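Local coordinates for protein taurine dioxygenase (Burkholderia xenovorans, PDB 5KEU) that probably acts as an iron(II)- and 2-oxoglutarate-dependent dioxygenase of the TfdA family, and holds a magnesium ion at its metal site in this crystal, at residues E32-D37 with F61-F66; G172-H177 with Q305-E310. All blocks are in the same frame, centred on the assembly; numbering follows the deposited sequence.

The two contacts lie on opposite sides of the chain's centre. Their centres are about 37 Å apart and their nearest atoms about 22 Å apart. Both segments of interaction 1 come before either segment of interaction 2 in the sequence. The contacts share no sheet. Interaction 1 belongs to the mixed seven-stranded sheet, where strands 31-34 and 59-62 run side by side and helix 44-57 links them. Interaction 2 belongs to a separate antiparallel sheet, where strand 200-209 separates strands 174-179 and 307-310. Neither is part of the metal site; the side chain of Phe61 is about 9 Å from that of His273, a magnesium ligand. Interaction 2 lies away from that site.

Interaction 1: E32-D37 with F61-F66; sequences ELHGVD and FFREQF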
loop_
_atom_site.group_PDB
_atom_site.type_symbol
_atom_site.label_atom_id
_atom_site.label_comp_id
_atom_site.label_asym_id
_atom_site.label_seq_id
_atom_site.Cartn_x
_atom_site.Cartn_y
_atom_site.Cartn_z
ATOM N N GLU B 32 -11.825 4.497 10.736
ATOM C CA GLU B 32 -12.267 3.498 11.690
ATOM C C GLU B 32 -13.364 4.112 12.549
ATOM O O GLU B 32 -13.212 5.237 13.043
ATOM C CB GLU B 32 -11.082 3.040 12.542
ATOM C CG GLU B 32 -11.307 1.755 13.285
ATOM C CD GLU B 32 -10.017 1.229 13.891
ATOM O OE1 GLU B 32 -9.684 1.658 15.016
ATOM O OE2 GLU B 32 -9.335 0.407 13.228
ATOM N N LEU B 33 -14.483 3.400 12.693
ATOM C CA LEU B 33 -15.603 3.878 13.499
ATOM C C LEU B 33 -15.682 3.107 14.814
ATOM O O LEU B 33 -15.437 1.894 14.858
ATOM C CB LEU B 33 -16.937 3.754 12.747
ATOM C CG LEU B 33 -17.014 4.319 11.325
ATOM C CD1 LEU B 33 -18.447 4.312 10.803
ATOM C CD2 LEU B 33 -16.411 5.701 11.205
ATOM N N HIS B 34 -16.020 3.813 15.887
ATOM C CA HIS B 34 -16.172 3.195 17.193
ATOM C C HIS B 34 -17.406 3.780 17.857
ATOM O O HIS B 34 -17.842 4.884 17.523
ATOM C CB HIS B 34 -14.931 3.394 18.081
ATOM C CG HIS B 34 -13.703 2.688 17.578
ATOM N ND1 HIS B 34 -13.443 1.359 17.843
ATOM C CD2 HIS B 34 -12.661 3.131 16.829
ATOM C CE1 HIS B 34 -12.299 1.012 17.277
ATOM N NE2 HIS B 34 -11.806 2.069 16.654
ATOM N N GLY B 35 -17.990 3.010 18.764
ATOM C CA GLY B 35 -19.158 3.444 19.503
ATOM C C GLY B 35 -20.486 2.927 18.993
ATOM O O GLY B 35 -21.526 3.503 19.330
ATOM N N VAL B 36 -20.493 1.865 18.199
ATOM C CA VAL B 36 -21.733 1.310 17.676
ATOM C C VAL B 36 -21.647 -0.213 17.734
ATOM O O VAL B 36 -20.572 -0.791 17.550
ATOM C CB VAL B 36 -22.015 1.828 16.248
ATOM C CG1 VAL B 36 -20.943 1.351 15.260
ATOM C CG2 VAL B 36 -23.387 1.413 15.797
ATOM N N ASP B 37 -22.771 -0.859 18.034
ATOM C CA ASP B 37 -22.836 -2.313 18.192
ATOM C C ASP B 37 -23.586 -2.877 16.986
ATOM O O ASP B 37 -24.811 -2.767 16.901
ATOM C CB ASP B 37 -23.514 -2.667 19.512
ATOM C CG ASP B 37 -23.755 -4.166 19.684
ATOM O OD1 ASP B 37 -23.203 -4.986 18.918
ATOM O OD2 ASP B 37 -24.507 -4.524 20.616
ATOM N N PHE B 61 -14.310 1.241 8.635
ATOM C CA PHE B 61 -13.924 -0.008 9.272
ATOM C C PHE B 61 -14.475 -0.065 10.688
ATOM O O PHE B 61 -14.586 0.956 11.369
ATOM C CB PHE B 61 -12.396 -0.165 9.303
ATOM C CG PHE B 61 -11.760 -0.086 7.940
ATOM C CD1 PHE B 61 -11.781 -1.182 7.080
ATOM C CD2 PHE B 61 -11.150 1.089 7.514
ATOM C CE1 PHE B 61 -11.179 -1.123 5.825
ATOM C CE2 PHE B 61 -10.551 1.167 6.262
ATOM C CZ PHE B 61 -10.554 0.062 5.416
ATOM N N PHE B 62 -14.849 -1.270 11.108
ATOM C CA PHE B 62 -15.247 -1.544 12.476
ATOM C C PHE B 62 -14.355 -2.654 13.023
ATOM O O PHE B 62 -13.843 -3.487 12.266
ATOM C CB PHE B 62 -16.723 -1.974 12.562
ATOM C CG PHE B 62 -17.687 -1.035 11.871
ATOM C CD1 PHE B 62 -18.370 -0.064 12.595
ATOM C CD2 PHE B 62 -17.927 -1.143 10.507
ATOM C CE1 PHE B 62 -19.290 0.791 11.967
ATOM C CE2 PHE B 62 -18.847 -0.288 9.869
ATOM C CZ PHE B 62 -19.517 0.680 10.605
ATOM N N ARG B 63 -14.155 -2.659 14.339
ATOM C CA ARG B 63 -13.382 -3.696 15.010
ATOM C C ARG B 63 -14.234 -4.362 16.078
ATOM O O ARG B 63 -15.138 -3.738 16.647
ATOM C CB ARG B 63 -12.108 -3.137 15.674
ATOM C CG ARG B 63 -11.181 -2.355 14.754
ATOM C CD ARG B 63 -10.509 -3.262 13.734
ATOM N NE ARG B 63 -9.376 -2.610 13.076
ATOM C CZ ARG B 63 -8.490 -3.254 12.318
ATOM N NH1 ARG B 63 -8.621 -4.555 12.121
ATOM N NH2 ARG B 63 -7.471 -2.604 11.762
ATOM N N GLU B 64 -13.923 -5.631 16.359
ATOM C CA GLU B 64 -14.556 -6.376 17.454
ATOM C C GLU B 64 -16.076 -6.417 17.308
ATOM O O GLU B 64 -16.819 -6.273 18.282
ATOM C CB GLU B 64 -14.152 -5.790 18.809
ATOM C CG GLU B 64 -12.644 -5.736 18.992
ATOM C CD GLU B 64 -12.045 -7.096 19.291
ATOM O OE1 GLU B 64 -12.677 -7.874 20.040
ATOM O OE2 GLU B 64 -10.943 -7.393 18.778
ATOM N N GLN B 65 -16.541 -6.611 16.078
ATOM C CA GLN B 65 -17.956 -6.803 15.761
ATOM C C GLN B 65 -18.115 -8.254 15.311
ATOM O O GLN B 65 -17.917 -8.578 14.141
ATOM C CB GLN B 65 -18.418 -5.829 14.677
ATOM C CG GLN B 65 -18.178 -4.356 15.009
ATOM C CD GLN B 65 -18.972 -3.896 16.212
ATOM O OE1 GLN B 65 -20.119 -4.294 16.397
ATOM N NE2 GLN B 65 -18.360 -3.059 17.049
ATOM N N PHE B 66 -18.464 -9.132 16.242
ATOM C CA PHE B 66 -18.563 -10.563 15.959
ATOM C C PHE B 66 -20.022 -10.848 15.627
ATOM O O PHE B 66 -20.874 -10.882 16.518
ATOM C CB PHE B 66 -18.056 -11.387 17.141
ATOM C CG PHE B 66 -16.634 -11.071 17.509
ATOM C CD1 PHE B 66 -15.574 -11.706 16.857
ATOM C CD2 PHE B 66 -16.355 -10.107 18.470
ATOM C CE1 PHE B 66 -14.263 -11.395 17.174
ATOM C CE2 PHE B 66 -15.036 -9.783 18.797
ATOM C CZ PHE B 66 -13.992 -10.431 18.153
HETATM O O HOH W 1 -7.255 0.380 11.399
HETATM O O HOH W 2 -15.926 -0.720 15.760
HETATM O O HOH W 3 -20.777 -5.600 18.729
#
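Glu32, on strand 31-34, forms a salt bridge with Arg63, just past the end of the neighbouring strand 59-62. Arg63 NE lies 3.0 Å from Glu32 OE2, and the bond is nearly straight. The acceptor sits in the guanidinium plane. The donor comes from above the carboxylate, 48° out of its plane, and the two flat groups are turned 78° apart. Glu32 gets there with CG anti to its backbone N (chi1 -163°) and an extended chain.

Both carboxylate oxygens are used. OE2 also accepts from water 1, which in turn takes a bond from Arg63 NH2. OE1 accepts from His34 NE2 at 2.7 Å, within the plane of the histidine ring. Arg63 NH1 goes to Ser262 OG and Lys257 O.

The backbones meet in a parallel pair. Leu33 N donates to Phe61 O at 2.8 Å. One step on, the strands part and water 2 takes over the link. It donates to Leu33 O at 2.8 Å and accepts from Arg63 N at 3.0 Å.

Beyond the strands, water 3 donates to both Gln65 OE1 and Asp37 OD1. Gln65 OE1 also accepts from Leu38 N, and Asp37 OD1 bonds to Thr39 OG1. Gln65 NE2 makes a weak bond to Arg63 O.

The apolar part centres on the Phe62 ring. Leu33 CD1 touches its CZ at 3.8 Å, and Val36 CG1 touches its CE1 at 3.7 Å. Ile50 of helix 44-57 packs on both Leu33 and Phe62.

This is a beta-alpha-beta unit: strand 31-34, helix 44-57 and strand 59-62, with the two parallel strands adjacent in the mixed sheet of what is probably, as in the TauD/TfdA family, a double-stranded beta-helix (jelly-roll) fold.

Interaction 2: G172-H177 with Q305-E310; sequences GLRGVH and QSVAIE. With FMT (formic acid), chain R.
Arg174 reaches Gln305 with the tip of its side chain. Its NH2 donates to Gln305 O at 2.9 Å, with an N-H...O angle of 164°. The carbonyl oxygen lies in the guanidinium plane, but the donor is tilted from the carbonyl plane. The chain is bent twice on the way, at chi2 (-89°) and chi3 (-72°). NH2 also passes Ser306 CA at 3.7 Å and Val307 CG2 at 3.9 Å.

The other guanidinium nitrogens have partners too. NE forms a salt bridge with Glu203, and NH1 makes a weak bond to Arg304 O. NH1 also donates to O1 of a formic acid molecule at 2.7 Å. The formic acid, probably from the crystallisation liquor, lies at the guanidinium edge, and its O2 is 3.2 Å from Arg174 CD.

Strands 174-179 and 307-310 are not direct neighbours. Both pair antiparallel with strand 200-209, which runs between them in the same sheet. A classic beta bulge puts two residues, Ile309 and Glu310, opposite the single Val201 of that strand. The arginine spans the middle strand and packs on its Pro205, as does Ser306, whose OG bonds to His204 ND1.

At Val176 the contact turns apolar. Its CG1 meets Ile309 CD1 at 4.3 Å, a loose approach.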
loop_
_atom_site.group_PDB
_atom_site.type_symbol
_atom_site.label_atom_id
_atom_site.label_comp_id
_atom_site.label_asym_id
_atom_site.label_seq_id
_atom_site.Cartn_x
_atom_site.Cartn_y
_atom_site.Cartn_z
ATOM N N GLY B 172 -15.389 13.012 -21.467
ATOM C CA GLY B 172 -16.134 12.689 -22.668
ATOM C C GLY B 172 -15.964 11.265 -23.144
ATOM O O GLY B 172 -16.516 10.903 -24.186
ATOM N N LEU B 173 -15.223 10.438 -22.410
ATOM C CA LEU B 173 -14.874 9.098 -22.868
ATOM C C LEU B 173 -15.730 8.029 -22.195
ATOM O O LEU B 173 -16.199 8.199 -21.069
ATOM C CB LEU B 173 -13.401 8.815 -22.595
ATOM C CG LEU B 173 -12.402 9.703 -23.348
ATOM C CD1 LEU B 173 -10.978 9.342 -22.935
ATOM C CD2 LEU B 173 -12.599 9.585 -24.865
ATOM N N ARG B 174 -15.927 6.924 -22.913
ATOM C CA ARG B 174 -16.641 5.749 -22.428
ATOM C C ARG B 174 -15.680 4.564 -22.468
ATOM O O ARG B 174 -14.738 4.549 -23.273
ATOM C CB ARG B 174 -17.876 5.468 -23.297
ATOM C CG ARG B 174 -18.723 6.744 -23.570
ATOM C CD ARG B 174 -19.757 6.931 -22.492
ATOM N NE ARG B 174 -20.822 5.939 -22.622
ATOM C CZ ARG B 174 -21.891 5.874 -21.832
ATOM N NH1 ARG B 174 -22.052 6.751 -20.846
ATOM N NH2 ARG B 174 -22.795 4.928 -22.032
ATOM N N GLY B 175 -15.916 3.578 -21.604
ATOM C CA GLY B 175 -15.063 2.405 -21.540
ATOM C C GLY B 175 -15.885 1.133 -21.488
ATOM O O GLY B 175 -16.974 1.105 -20.925
ATOM N N VAL B 176 -15.357 0.080 -22.116
ATOM C CA VAL B 176 -16.007 -1.228 -22.143
ATOM C C VAL B 176 -15.396 -2.096 -21.052
ATOM O O VAL B 176 -14.182 -2.330 -21.042
ATOM C CB VAL B 176 -15.868 -1.907 -23.511
ATOM C CG1 VAL B 176 -16.527 -3.288 -23.467
ATOM C CG2 VAL B 176 -16.505 -1.051 -24.585
ATOM N N HIS B 177 -16.243 -2.585 -20.151
ATOM C CA HIS B 177 -15.845 -3.473 -19.067
ATOM C C HIS B 177 -16.340 -4.874 -19.381
ATOM O O HIS B 177 -17.491 -5.039 -19.796
ATOM C CB HIS B 177 -16.452 -3.035 -17.735
ATOM C CG HIS B 177 -16.062 -1.655 -17.297
ATOM N ND1 HIS B 177 -15.554 -1.400 -16.039
ATOM C CD2 HIS B 177 -16.134 -0.456 -17.927
ATOM C CE1 HIS B 177 -15.317 -0.103 -15.919
ATOM N NE2 HIS B 177 -15.667 0.492 -17.046
ATOM N N GLN B 305 -26.457 7.414 -19.395
ATOM C CA GLN B 305 -26.334 6.182 -18.632
ATOM C C GLN B 305 -25.416 5.193 -19.335
ATOM O O GLN B 305 -25.266 5.207 -20.558
ATOM C CB GLN B 305 -27.702 5.525 -18.444
ATOM C CG GLN B 305 -28.558 6.114 -17.355
ATOM C CD GLN B 305 -29.872 5.366 -17.226
ATOM O OE1 GLN B 305 -30.484 5.003 -18.226
ATOM N NE2 GLN B 305 -30.294 5.114 -16.000
ATOM N N SER B 306 -24.831 4.302 -18.542
ATOM C CA SER B 306 -24.146 3.136 -19.072
ATOM C C SER B 306 -25.095 2.320 -19.951
ATOM O O SER B 306 -26.324 2.435 -19.855
ATOM C CB SER B 306 -23.627 2.278 -17.917
ATOM O OG SER B 306 -22.869 3.070 -17.006
ATOM N N VAL B 307 -24.516 1.498 -20.828
ATOM C CA VAL B 307 -25.281 0.726 -21.808
ATOM C C VAL B 307 -24.813 -0.722 -21.759
ATOM O O VAL B 307 -23.616 -0.997 -21.873
ATOM C CB VAL B 307 -25.129 1.287 -23.239
ATOM C CG1 VAL B 307 -25.828 0.380 -24.242
ATOM C CG2 VAL B 307 -25.708 2.690 -23.326
ATOM N N ALA B 308 -25.757 -1.649 -21.600
ATOM C CA ALA B 308 -25.406 -3.061 -21.652
ATOM C C ALA B 308 -25.069 -3.466 -23.082
ATOM O O ALA B 308 -25.724 -3.033 -24.036
ATOM C CB ALA B 308 -26.562 -3.918 -21.121
ATOM N N ILE B 309 -24.050 -4.309 -23.234
ATOM C CA ILE B 309 -23.681 -4.885 -24.522
ATOM C C ILE B 309 -23.966 -6.383 -24.564
ATOM O O ILE B 309 -24.578 -6.884 -25.509
ATOM C CB ILE B 309 -22.201 -4.597 -24.853
ATOM C CG1 ILE B 309 -21.945 -3.085 -24.914
ATOM C CG2 ILE B 309 -21.805 -5.263 -26.151
ATOM C CD1 ILE B 309 -20.474 -2.729 -25.073
ATOM N N GLU B 310 -23.516 -7.116 -23.551
ATOM C CA GLU B 310 -23.796 -8.542 -23.426
ATOM C C GLU B 310 -24.009 -8.870 -21.960
ATOM O O GLU B 310 -23.559 -8.145 -21.073
ATOM C CB GLU B 310 -22.655 -9.425 -23.945
ATOM C CG GLU B 310 -22.445 -9.462 -25.431
ATOM C CD GLU B 310 -21.442 -10.535 -25.812
ATOM O OE1 GLU B 310 -21.525 -11.651 -25.245
ATOM O OE2 GLU B 310 -20.559 -10.256 -26.654
HETATM C C FMT R . -20.001 9.689 -20.304
HETATM O O1 FMT R . -21.159 9.300 -20.486
HETATM O O2 FMT R . -19.119 9.793 -21.167
#